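Local coordinates for protein enoyl-CoA hydratase subunit II (Geobacillus kaustophilus, PDB 2EJ5) that probably hydrates enoyl-CoA thioesters as a member of the crotonase-like enoyl-CoA hydratase/isomerase family, with a likely part in phenylacetic acid catabolism, at residues N25-T28 against E29-A33; E34-K37 against A38-A42; S81-A84 against P85-K88; I204-I207 against K208-L211. All coordinates share one frame; numbering follows the deposited sequence. Where two conformers were deposited one is given.

Contact 1: N25-T28 against E29-A33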
# COMPACT_ATOMS: atom_id res chain seq x y z
N ASN A 25 -1.45 26.81 -16.61
CA ASN A 25 -1.11 26.99 -15.20
C ASN A 25 0.26 26.34 -14.83
O ASN A 25 0.47 25.90 -13.70
CB ASN A 25 -2.29 26.55 -14.30
CG ASN A 25 -3.62 27.15 -14.77
OD1 ASN A 25 -3.70 28.36 -15.02
ND2 ASN A 25 -4.66 26.32 -14.94
N ALA A 26 1.18 26.33 -15.78
CA ALA A 26 2.50 25.76 -15.53
C ALA A 26 3.24 26.58 -14.49
O ALA A 26 3.06 27.82 -14.39
CB ALA A 26 3.28 25.61 -16.81
N PHE A 27 4.00 25.89 -13.64
CA PHE A 27 4.68 26.52 -12.54
C PHE A 27 5.85 27.40 -13.00
O PHE A 27 6.61 27.01 -13.89
CB PHE A 27 5.27 25.48 -11.59
CG PHE A 27 4.25 24.77 -10.76
CD1 PHE A 27 3.60 25.43 -9.71
CD2 PHE A 27 3.97 23.43 -10.98
CE1 PHE A 27 2.65 24.76 -8.92
CE2 PHE A 27 3.03 22.76 -10.18
CZ PHE A 27 2.40 23.43 -9.15
N THR A 28 5.99 28.55 -12.35
CA THR A 28 7.22 29.33 -12.42
C THR A 28 7.67 29.62 -11.01
O THR A 28 6.93 29.39 -10.04
CB THR A 28 6.99 30.67 -13.10
OG1 THR A 28 6.06 31.40 -12.31
CG2 THR A 28 6.43 30.46 -14.52
N GLU A 29 8.86 30.19 -10.89
CA GLU A 29 9.41 30.58 -9.58
C GLU A 29 8.42 31.32 -8.67
O GLU A 29 8.31 31.00 -7.48
CB GLU A 29 10.71 31.37 -9.79
CG GLU A 29 11.38 31.87 -8.53
CD GLU A 29 12.67 32.63 -8.82
OE1 GLU A 29 12.77 33.30 -9.89
OE2 GLU A 29 13.59 32.54 -7.97
N GLN A 30 7.70 32.31 -9.20
CA GLN A 30 6.77 33.04 -8.36
C GLN A 30 5.43 32.31 -8.09
O GLN A 30 4.85 32.53 -7.04
CB GLN A 30 6.56 34.51 -8.78
CG GLN A 30 5.57 34.79 -9.88
CD GLN A 30 5.37 36.28 -10.12
OE1 GLN A 30 4.72 36.99 -9.32
NE2 GLN A 30 5.94 36.78 -11.21
N MET A 31 4.96 31.47 -9.02
CA MET A 31 3.81 30.60 -8.75
C MET A 31 4.16 29.67 -7.60
O MET A 31 3.37 29.52 -6.69
CB MET A 31 3.34 29.78 -9.96
CG MET A 31 2.02 28.97 -9.67
SD MET A 31 1.40 27.82 -10.90
CE MET A 31 0.15 27.15 -9.88
N ASN A 32 5.34 29.06 -7.66
CA ASN A 32 5.82 28.25 -6.56
C ASN A 32 5.82 29.01 -5.26
O ASN A 32 5.36 28.52 -4.25
CB ASN A 32 7.23 27.67 -6.85
CG ASN A 32 7.18 26.53 -7.79
OD1 ASN A 32 6.44 25.56 -7.57
ND2 ASN A 32 7.96 26.61 -8.86
N ALA A 33 6.38 30.23 -5.29
CA ALA A 33 6.46 31.03 -4.11
C ALA A 33 5.10 31.48 -3.58
O ALA A 33 4.91 31.59 -2.37
CB ALA A 33 7.35 32.25 -4.38
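An N-cap opens helix 29-44: T28 sits just before its first turn, and its hydroxyl faces M31, the third residue of the helix. The capping bond runs from M31 N to T28 OG1, straight but long at 3.5 Å, and is best called weak. It depends on chi1 of 62°, which places OG1 between the backbone N and the carbonyl carbon, close to the first amides of the helix. The carbonyl of the same residue is gripped more firmly, since N32 N donates to T28 O over 2.9 Å with an N-H...O angle of 178°.

Ahead of the cap runs the loop that follows strand 13-18, and M31 reaches back toward it. Its chain is fully extended from a CG anti to the backbone N (chi1 -174°), which carries the sulfur to F27 in a Met-aromatic contact: SD lies 3.5 Å from F27 CD1 and 4.3 Å from the ring centroid, approaching obliquely. The methyl CE follows at 3.6 Å from F27 CE1, and M31 SD also rests 3.5 Å from N25 O. The N32 amide packs beside the same ring, its plane nearly parallel to that of the ring. Farther out, the F27 ring meets Y83 of helix 75-92 edge-to-face, while the N25 amide is tied by hydrogen bonds to A56, F60 and R20.

Contact 2: E34-K37 against A38-A42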
# COMPACT_ATOMS: atom_id res chain seq x y z
N GLU A 34 4.18 31.81 -4.48
CA GLU A 34 2.86 32.31 -4.07
C GLU A 34 2.02 31.18 -3.47
O GLU A 34 1.37 31.36 -2.47
CB GLU A 34 2.13 32.98 -5.24
CG GLU A 34 2.87 34.26 -5.73
CD GLU A 34 2.15 34.98 -6.85
OE1 GLU A 34 1.42 34.32 -7.63
OE2 GLU A 34 2.35 36.23 -6.96
N VAL A 35 2.10 30.00 -4.08
CA VAL A 35 1.34 28.85 -3.57
C VAL A 35 1.80 28.53 -2.15
O VAL A 35 0.97 28.29 -1.28
CB VAL A 35 1.45 27.65 -4.51
CG1 VAL A 35 0.94 26.35 -3.80
CG2 VAL A 35 0.65 27.90 -5.81
N THR A 36 3.12 28.58 -1.91
CA THR A 36 3.71 28.33 -0.59
C THR A 36 3.14 29.28 0.44
O THR A 36 2.63 28.85 1.48
CB THR A 36 5.29 28.45 -0.60
OG1 THR A 36 5.85 27.50 -1.52
CG2 THR A 36 5.91 28.17 0.76
N LYS A 37 3.25 30.58 0.16
CA LYS A 37 2.69 31.63 1.02
C LYS A 37 1.18 31.47 1.30
O LYS A 37 0.75 31.60 2.44
CB LYS A 37 2.96 33.00 0.36
CG LYS A 37 2.59 34.20 1.24
CD LYS A 37 3.19 35.48 0.66
CE LYS A 37 2.80 36.72 1.47
NZ LYS A 37 1.32 36.99 1.42
N ALA A 38 0.42 31.17 0.26
CA ALA A 38 -1.04 31.02 0.35
C ALA A 38 -1.38 29.81 1.24
O ALA A 38 -2.27 29.89 2.07
CB ALA A 38 -1.61 30.83 -1.03
N LEU A 39 -0.64 28.69 1.07
CA LEU A 39 -0.90 27.50 1.91
C LEU A 39 -0.62 27.79 3.34
O LEU A 39 -1.33 27.35 4.20
CB LEU A 39 -0.07 26.29 1.47
CG LEU A 39 -0.44 25.66 0.12
CD1 LEU A 39 0.57 24.57 -0.22
CD2 LEU A 39 -1.93 25.17 0.02
N LYS A 40 0.43 28.57 3.61
CA LYS A 40 0.79 28.87 4.99
C LYS A 40 -0.26 29.84 5.56
O LYS A 40 -0.62 29.74 6.72
CB LYS A 40 2.23 29.45 5.08
CG LYS A 40 3.35 28.47 4.62
CD LYS A 40 4.72 29.16 4.54
CE LYS A 40 5.87 28.15 4.31
NZ LYS A 40 7.29 28.77 4.21
N GLN A 41 -0.76 30.73 4.72
CA GLN A 41 -1.83 31.70 5.06
C GLN A 41 -3.09 30.92 5.49
O GLN A 41 -3.57 31.05 6.62
CB GLN A 41 -2.12 32.56 3.82
CG GLN A 41 -3.04 33.79 3.97
CD GLN A 41 -2.88 34.79 2.79
OE1 GLN A 41 -1.99 34.62 1.92
NE2 GLN A 41 -3.75 35.83 2.75
N ALA A 42 -3.56 30.06 4.58
CA ALA A 42 -4.70 29.16 4.88
C ALA A 42 -4.53 28.37 6.16
O ALA A 42 -5.46 28.25 6.96
CB ALA A 42 -4.96 28.25 3.68
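K40 lays its aliphatic chain alongside T36, one turn earlier on helix 29-44, both side chains pointing the same way. The T36 methyl does the touching: CG2, anti to its own backbone N, meets K40 CE at 3.6 Å and K40 NZ at 3.8 Å. Nearer the backbone, K40 CG passes 3.2 Å from T36 O, the carbonyl that also accepts from K40 N. The T36 hydroxyl points elsewhere and bonds to N32 O in the preceding turn.

V35 and L39 form a second pair, again side by side, with V35 CG1 4.0 Å from L39 CD1. They belong to the face turned inward, where V35 and L39 rest on L16 of strand 13-18, and on M86 and L90 of helix 75-92 respectively. Four successive i to i+4 bonds hold this central part of the helix, from A38 N to E34 O at 2.9 Å through Q41 N to K37 O at 2.9 Å. The helix is the crossover of the beta-alpha-beta unit between strands 13-18 and 50-55.

On the outer side K37 and Q41 come together obliquely. K37 NZ stands 4.1 Å from Q41 OE1 with no hydrogen bond between them; that oxygen bonds to Y2 instead. E34 likewise sends its carboxylate to T4 and E3. The helix is thus amphipathic here: branched aliphatics pack inward, while the K40 methylenes cover the T36 carbonyl and both lysines lie on the exposed side.

Contact 3: S81-A84 against P85-K88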
# COMPACT_ATOMS: atom_id res chain seq x y z
N SER A 81 14.97 24.72 -4.48
CA SER A 81 14.72 26.12 -4.15
C SER A 81 13.27 26.59 -4.37
O SER A 81 12.78 27.43 -3.62
CB SER A 81 15.66 27.02 -4.93
OG SER A 81 15.32 26.95 -6.30
N ARG A 82 12.62 26.04 -5.38
CA ARG A 82 11.24 26.38 -5.72
C ARG A 82 10.19 25.38 -5.18
O ARG A 82 9.22 25.77 -4.50
CB ARG A 82 11.11 26.49 -7.24
CG ARG A 82 11.78 27.74 -7.86
CD ARG A 82 11.81 27.66 -9.40
NE ARG A 82 10.49 27.34 -9.92
CZ ARG A 82 10.21 26.95 -11.16
NH1 ARG A 82 11.15 26.82 -12.09
NH2 ARG A 82 8.96 26.65 -11.47
N TYR A 83 10.37 24.10 -5.52
CA TYR A 83 9.32 23.08 -5.28
C TYR A 83 9.31 22.54 -3.86
O TYR A 83 8.26 22.31 -3.31
CB TYR A 83 9.44 21.93 -6.29
CG TYR A 83 8.94 22.24 -7.67
CD1 TYR A 83 7.64 21.90 -8.06
CD2 TYR A 83 9.77 22.91 -8.59
CE1 TYR A 83 7.16 22.21 -9.35
CE2 TYR A 83 9.29 23.23 -9.89
CZ TYR A 83 7.99 22.88 -10.25
OH TYR A 83 7.56 23.15 -11.53
N ALA A 84 10.49 22.32 -3.26
CA ALA A 84 10.58 21.81 -1.88
C ALA A 84 9.80 22.64 -0.84
O ALA A 84 9.00 22.07 -0.09
CB ALA A 84 12.07 21.59 -1.45
N PRO A 85 9.97 23.98 -0.81
CA PRO A 85 9.16 24.79 0.13
C PRO A 85 7.63 24.66 -0.05
O PRO A 85 6.89 24.67 0.96
CB PRO A 85 9.60 26.23 -0.16
CG PRO A 85 10.96 26.10 -0.73
CD PRO A 85 10.90 24.84 -1.57
N MET A 86 7.19 24.58 -1.30
CA MET A 86 5.78 24.44 -1.67
C MET A 86 5.24 23.08 -1.21
O MET A 86 4.20 23.00 -0.56
CB MET A 86 5.62 24.61 -3.18
CG MET A 86 4.13 24.75 -3.70
SD MET A 86 3.77 24.74 -5.46
CE MET A 86 4.32 23.12 -6.03
N MET A 87 5.95 22.01 -1.56
CA MET A 87 5.52 20.67 -1.17
C MET A 87 5.62 20.45 0.32
O MET A 87 4.79 19.74 0.89
CB MET A 87 6.25 19.57 -2.00
CG MET A 87 6.08 19.74 -3.57
SD MET A 87 4.40 19.93 -4.23
CE MET A 87 3.69 18.36 -3.72
N LYS A 88 6.59 21.08 0.99
CA LYS A 88 6.66 20.98 2.46
C LYS A 88 5.52 21.73 3.12
O LYS A 88 4.96 21.25 4.10
CB LYS A 88 7.99 21.50 3.03
CG LYS A 88 9.19 20.71 2.56
CD LYS A 88 10.44 21.19 3.24
CE LYS A 88 11.50 20.16 3.06
NZ LYS A 88 12.86 20.76 3.30
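Y83 and M86 lie side by side on helix 75-92, the methionine methyl CE reaching the tyrosine ring obliquely at CD1, 4.1 Å away. M86 gets there with CG anti to the backbone N (chi1 -170°) and an extended chain that bends only at its last torsion, chi3 62°, turning CE back to the ring. M87, by contrast, folds at both chi2 and chi3, and its CG stays 3.4 Å from Y83 O. K88 runs out straight, with CG 3.0 Å from A84 O.

P85 breaks the regular bonding. Lacking an amide hydrogen, it kinks the helix after a wider pi-type turn at 81-83, and its CG lies 3.7 Å from S81 O. The regular i to i+4 pattern is back by M87: M87 N bonds Y83 O at 2.9 Å (N-H...O angle 173°), and K88 N bonds A84 O at 2.8 Å.

The R82 guanidinium has Y83 CE2 over one face. Both side chains are held by E64, through a salt bridge from R82 and a hydrogen bond from Y83 OH. M86 packs against N32, V35 and T36 of helix 29-44, whereas Y83 and M87 face A108 and A115 of helix 108-115; K88 packs on D220 of the second subunit.

Contact 4: I204-I207 against K208-L211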
# COMPACT_ATOMS: atom_id res chain seq x y z
N ILE A 204 -9.61 16.85 11.97
CA ILE A 204 -9.10 16.56 10.60
C ILE A 204 -7.59 16.85 10.52
O ILE A 204 -6.83 16.10 9.92
CB ILE A 204 -9.86 17.34 9.50
CG1 ILE A 204 -11.33 16.84 9.42
CG2 ILE A 204 -9.16 17.19 8.11
CD1 ILE A 204 -12.20 17.74 8.53
N GLY A 205 -7.15 17.95 11.12
CA GLY A 205 -5.70 18.25 11.13
C GLY A 205 -4.88 17.20 11.87
O GLY A 205 -3.78 16.80 11.42
N LEU A 206 -5.41 16.74 13.00
CA LEU A 206 -4.77 15.70 13.80
C LEU A 206 -4.74 14.33 13.09
O LEU A 206 -3.79 13.55 13.22
CB LEU A 206 -5.50 15.59 15.15
CG LEU A 206 -5.23 16.76 16.15
CD1 LEU A 206 -6.13 16.70 17.34
CD2 LEU A 206 -3.78 16.90 16.58
N ILE A 207 -5.79 14.03 12.33
CA ILE A 207 -5.71 12.79 11.55
C ILE A 207 -4.66 12.89 10.43
O ILE A 207 -3.92 11.90 10.17
CB ILE A 207 -7.09 12.28 11.04
CG1 ILE A 207 -7.50 12.96 9.76
CG2 ILE A 207 -8.15 12.28 12.13
CD1 ILE A 207 -7.09 12.10 8.57
N LYS A 208 -4.53 14.05 9.79
CA LYS A 208 -3.44 14.24 8.84
C LYS A 208 -2.08 14.12 9.52
O LYS A 208 -1.12 13.59 8.94
CB LYS A 208 -3.59 15.60 8.16
CG LYS A 208 -4.65 15.62 7.10
CD LYS A 208 -4.84 17.00 6.50
CE LYS A 208 -3.63 17.40 5.57
NZ LYS A 208 -4.00 18.29 4.40
N ARG A 209 -1.99 14.63 10.75
CA ARG A 209 -0.74 14.53 11.52
C ARG A 209 -0.44 13.05 11.77
O ARG A 209 0.71 12.59 11.56
CB ARG A 209 -0.86 15.29 12.86
CG ARG A 209 0.47 15.46 13.61
CD ARG A 209 0.29 16.26 14.94
NE ARG A 209 -0.24 17.62 14.71
CZ ARG A 209 -0.58 18.45 15.70
NH1 ARG A 209 -0.43 18.07 16.96
NH2 ARG A 209 -1.08 19.66 15.45
N LEU A 210 -1.46 12.30 12.17
CA LEU A 210 -1.30 10.89 12.44
C LEU A 210 -1.01 10.07 11.20
O LEU A 210 -0.33 9.06 11.29
CB LEU A 210 -2.52 10.33 13.19
CG LEU A 210 -2.67 10.71 14.67
CD1 LEU A 210 -3.96 10.09 15.21
CD2 LEU A 210 -1.46 10.23 15.47
N LEU A 211 -1.57 10.45 10.05
CA LEU A 211 -1.24 9.75 8.79
C LEU A 211 0.23 9.93 8.42
O LEU A 211 0.84 9.02 7.90
CB LEU A 211 -2.15 10.18 7.63
CG LEU A 211 -3.59 9.59 7.74
CD1 LEU A 211 -4.48 10.26 6.75
CD2 LEU A 211 -3.63 8.02 7.55
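Four i to i+4 backbone bonds run in regular order through 204-211, a stretch of alpha helix 201-216 in the C-terminal helical part of this crotonase-family protein. They range from K208 N to I204 O, at 3.1 Å, to L211 N to I207 O, at 2.8 Å, and each donor sits 22° to 28° out of the carbonyl plane.

Among the side chains, I207 and L211 lie side by side one turn apart; in the conformer given, I207 CD1 comes to 3.7 Å from L211 CD1, though I207 is modelled in two positions. This row belongs to the trimer interface: I207 lies on V160 and L211 on P147 of the third subunit, where L206 and L210 also meet V137 and L143. Toward their own chain, L206 and L210 pack on helix 219-235, L206 against I232 and A233, L210 against Y222 and C229.

The charged chains leave this hydrophobic row. K208 bends at chi3 and chi4, and its NZ forms a salt bridge with D117 and a hydrogen bond to K95 O. R209 starts with CG anti to the backbone N (chi1 -169°) and turns at chi3, sending NE to a salt bridge with E94. Over one face of its guanidinium lies L206 CD2, 3.6 Å from R209 NH1 and displaced toward the rim.

Contacts 1 and 2 follow one another on helix 29-44, their centres about 12 Å apart, so the capped start runs straight into the packed middle. Contact 3, on helix 75-92, lies against both, with centres about 11 Å from each. F27 CB comes to 3.3 Å from Y83 OH, and T36 OG1 to 3.1 Å from M86 CA, and M86 packs on N32, V35 and T36 across the seam between the two helices. Contact 4 stands apart, about 28 Å between centres from contact 1, on the opposite side of the chain's centre, and its nearest atoms are about 8 Å from contact 2. It faces the third subunit, while contact 3 reaches the second.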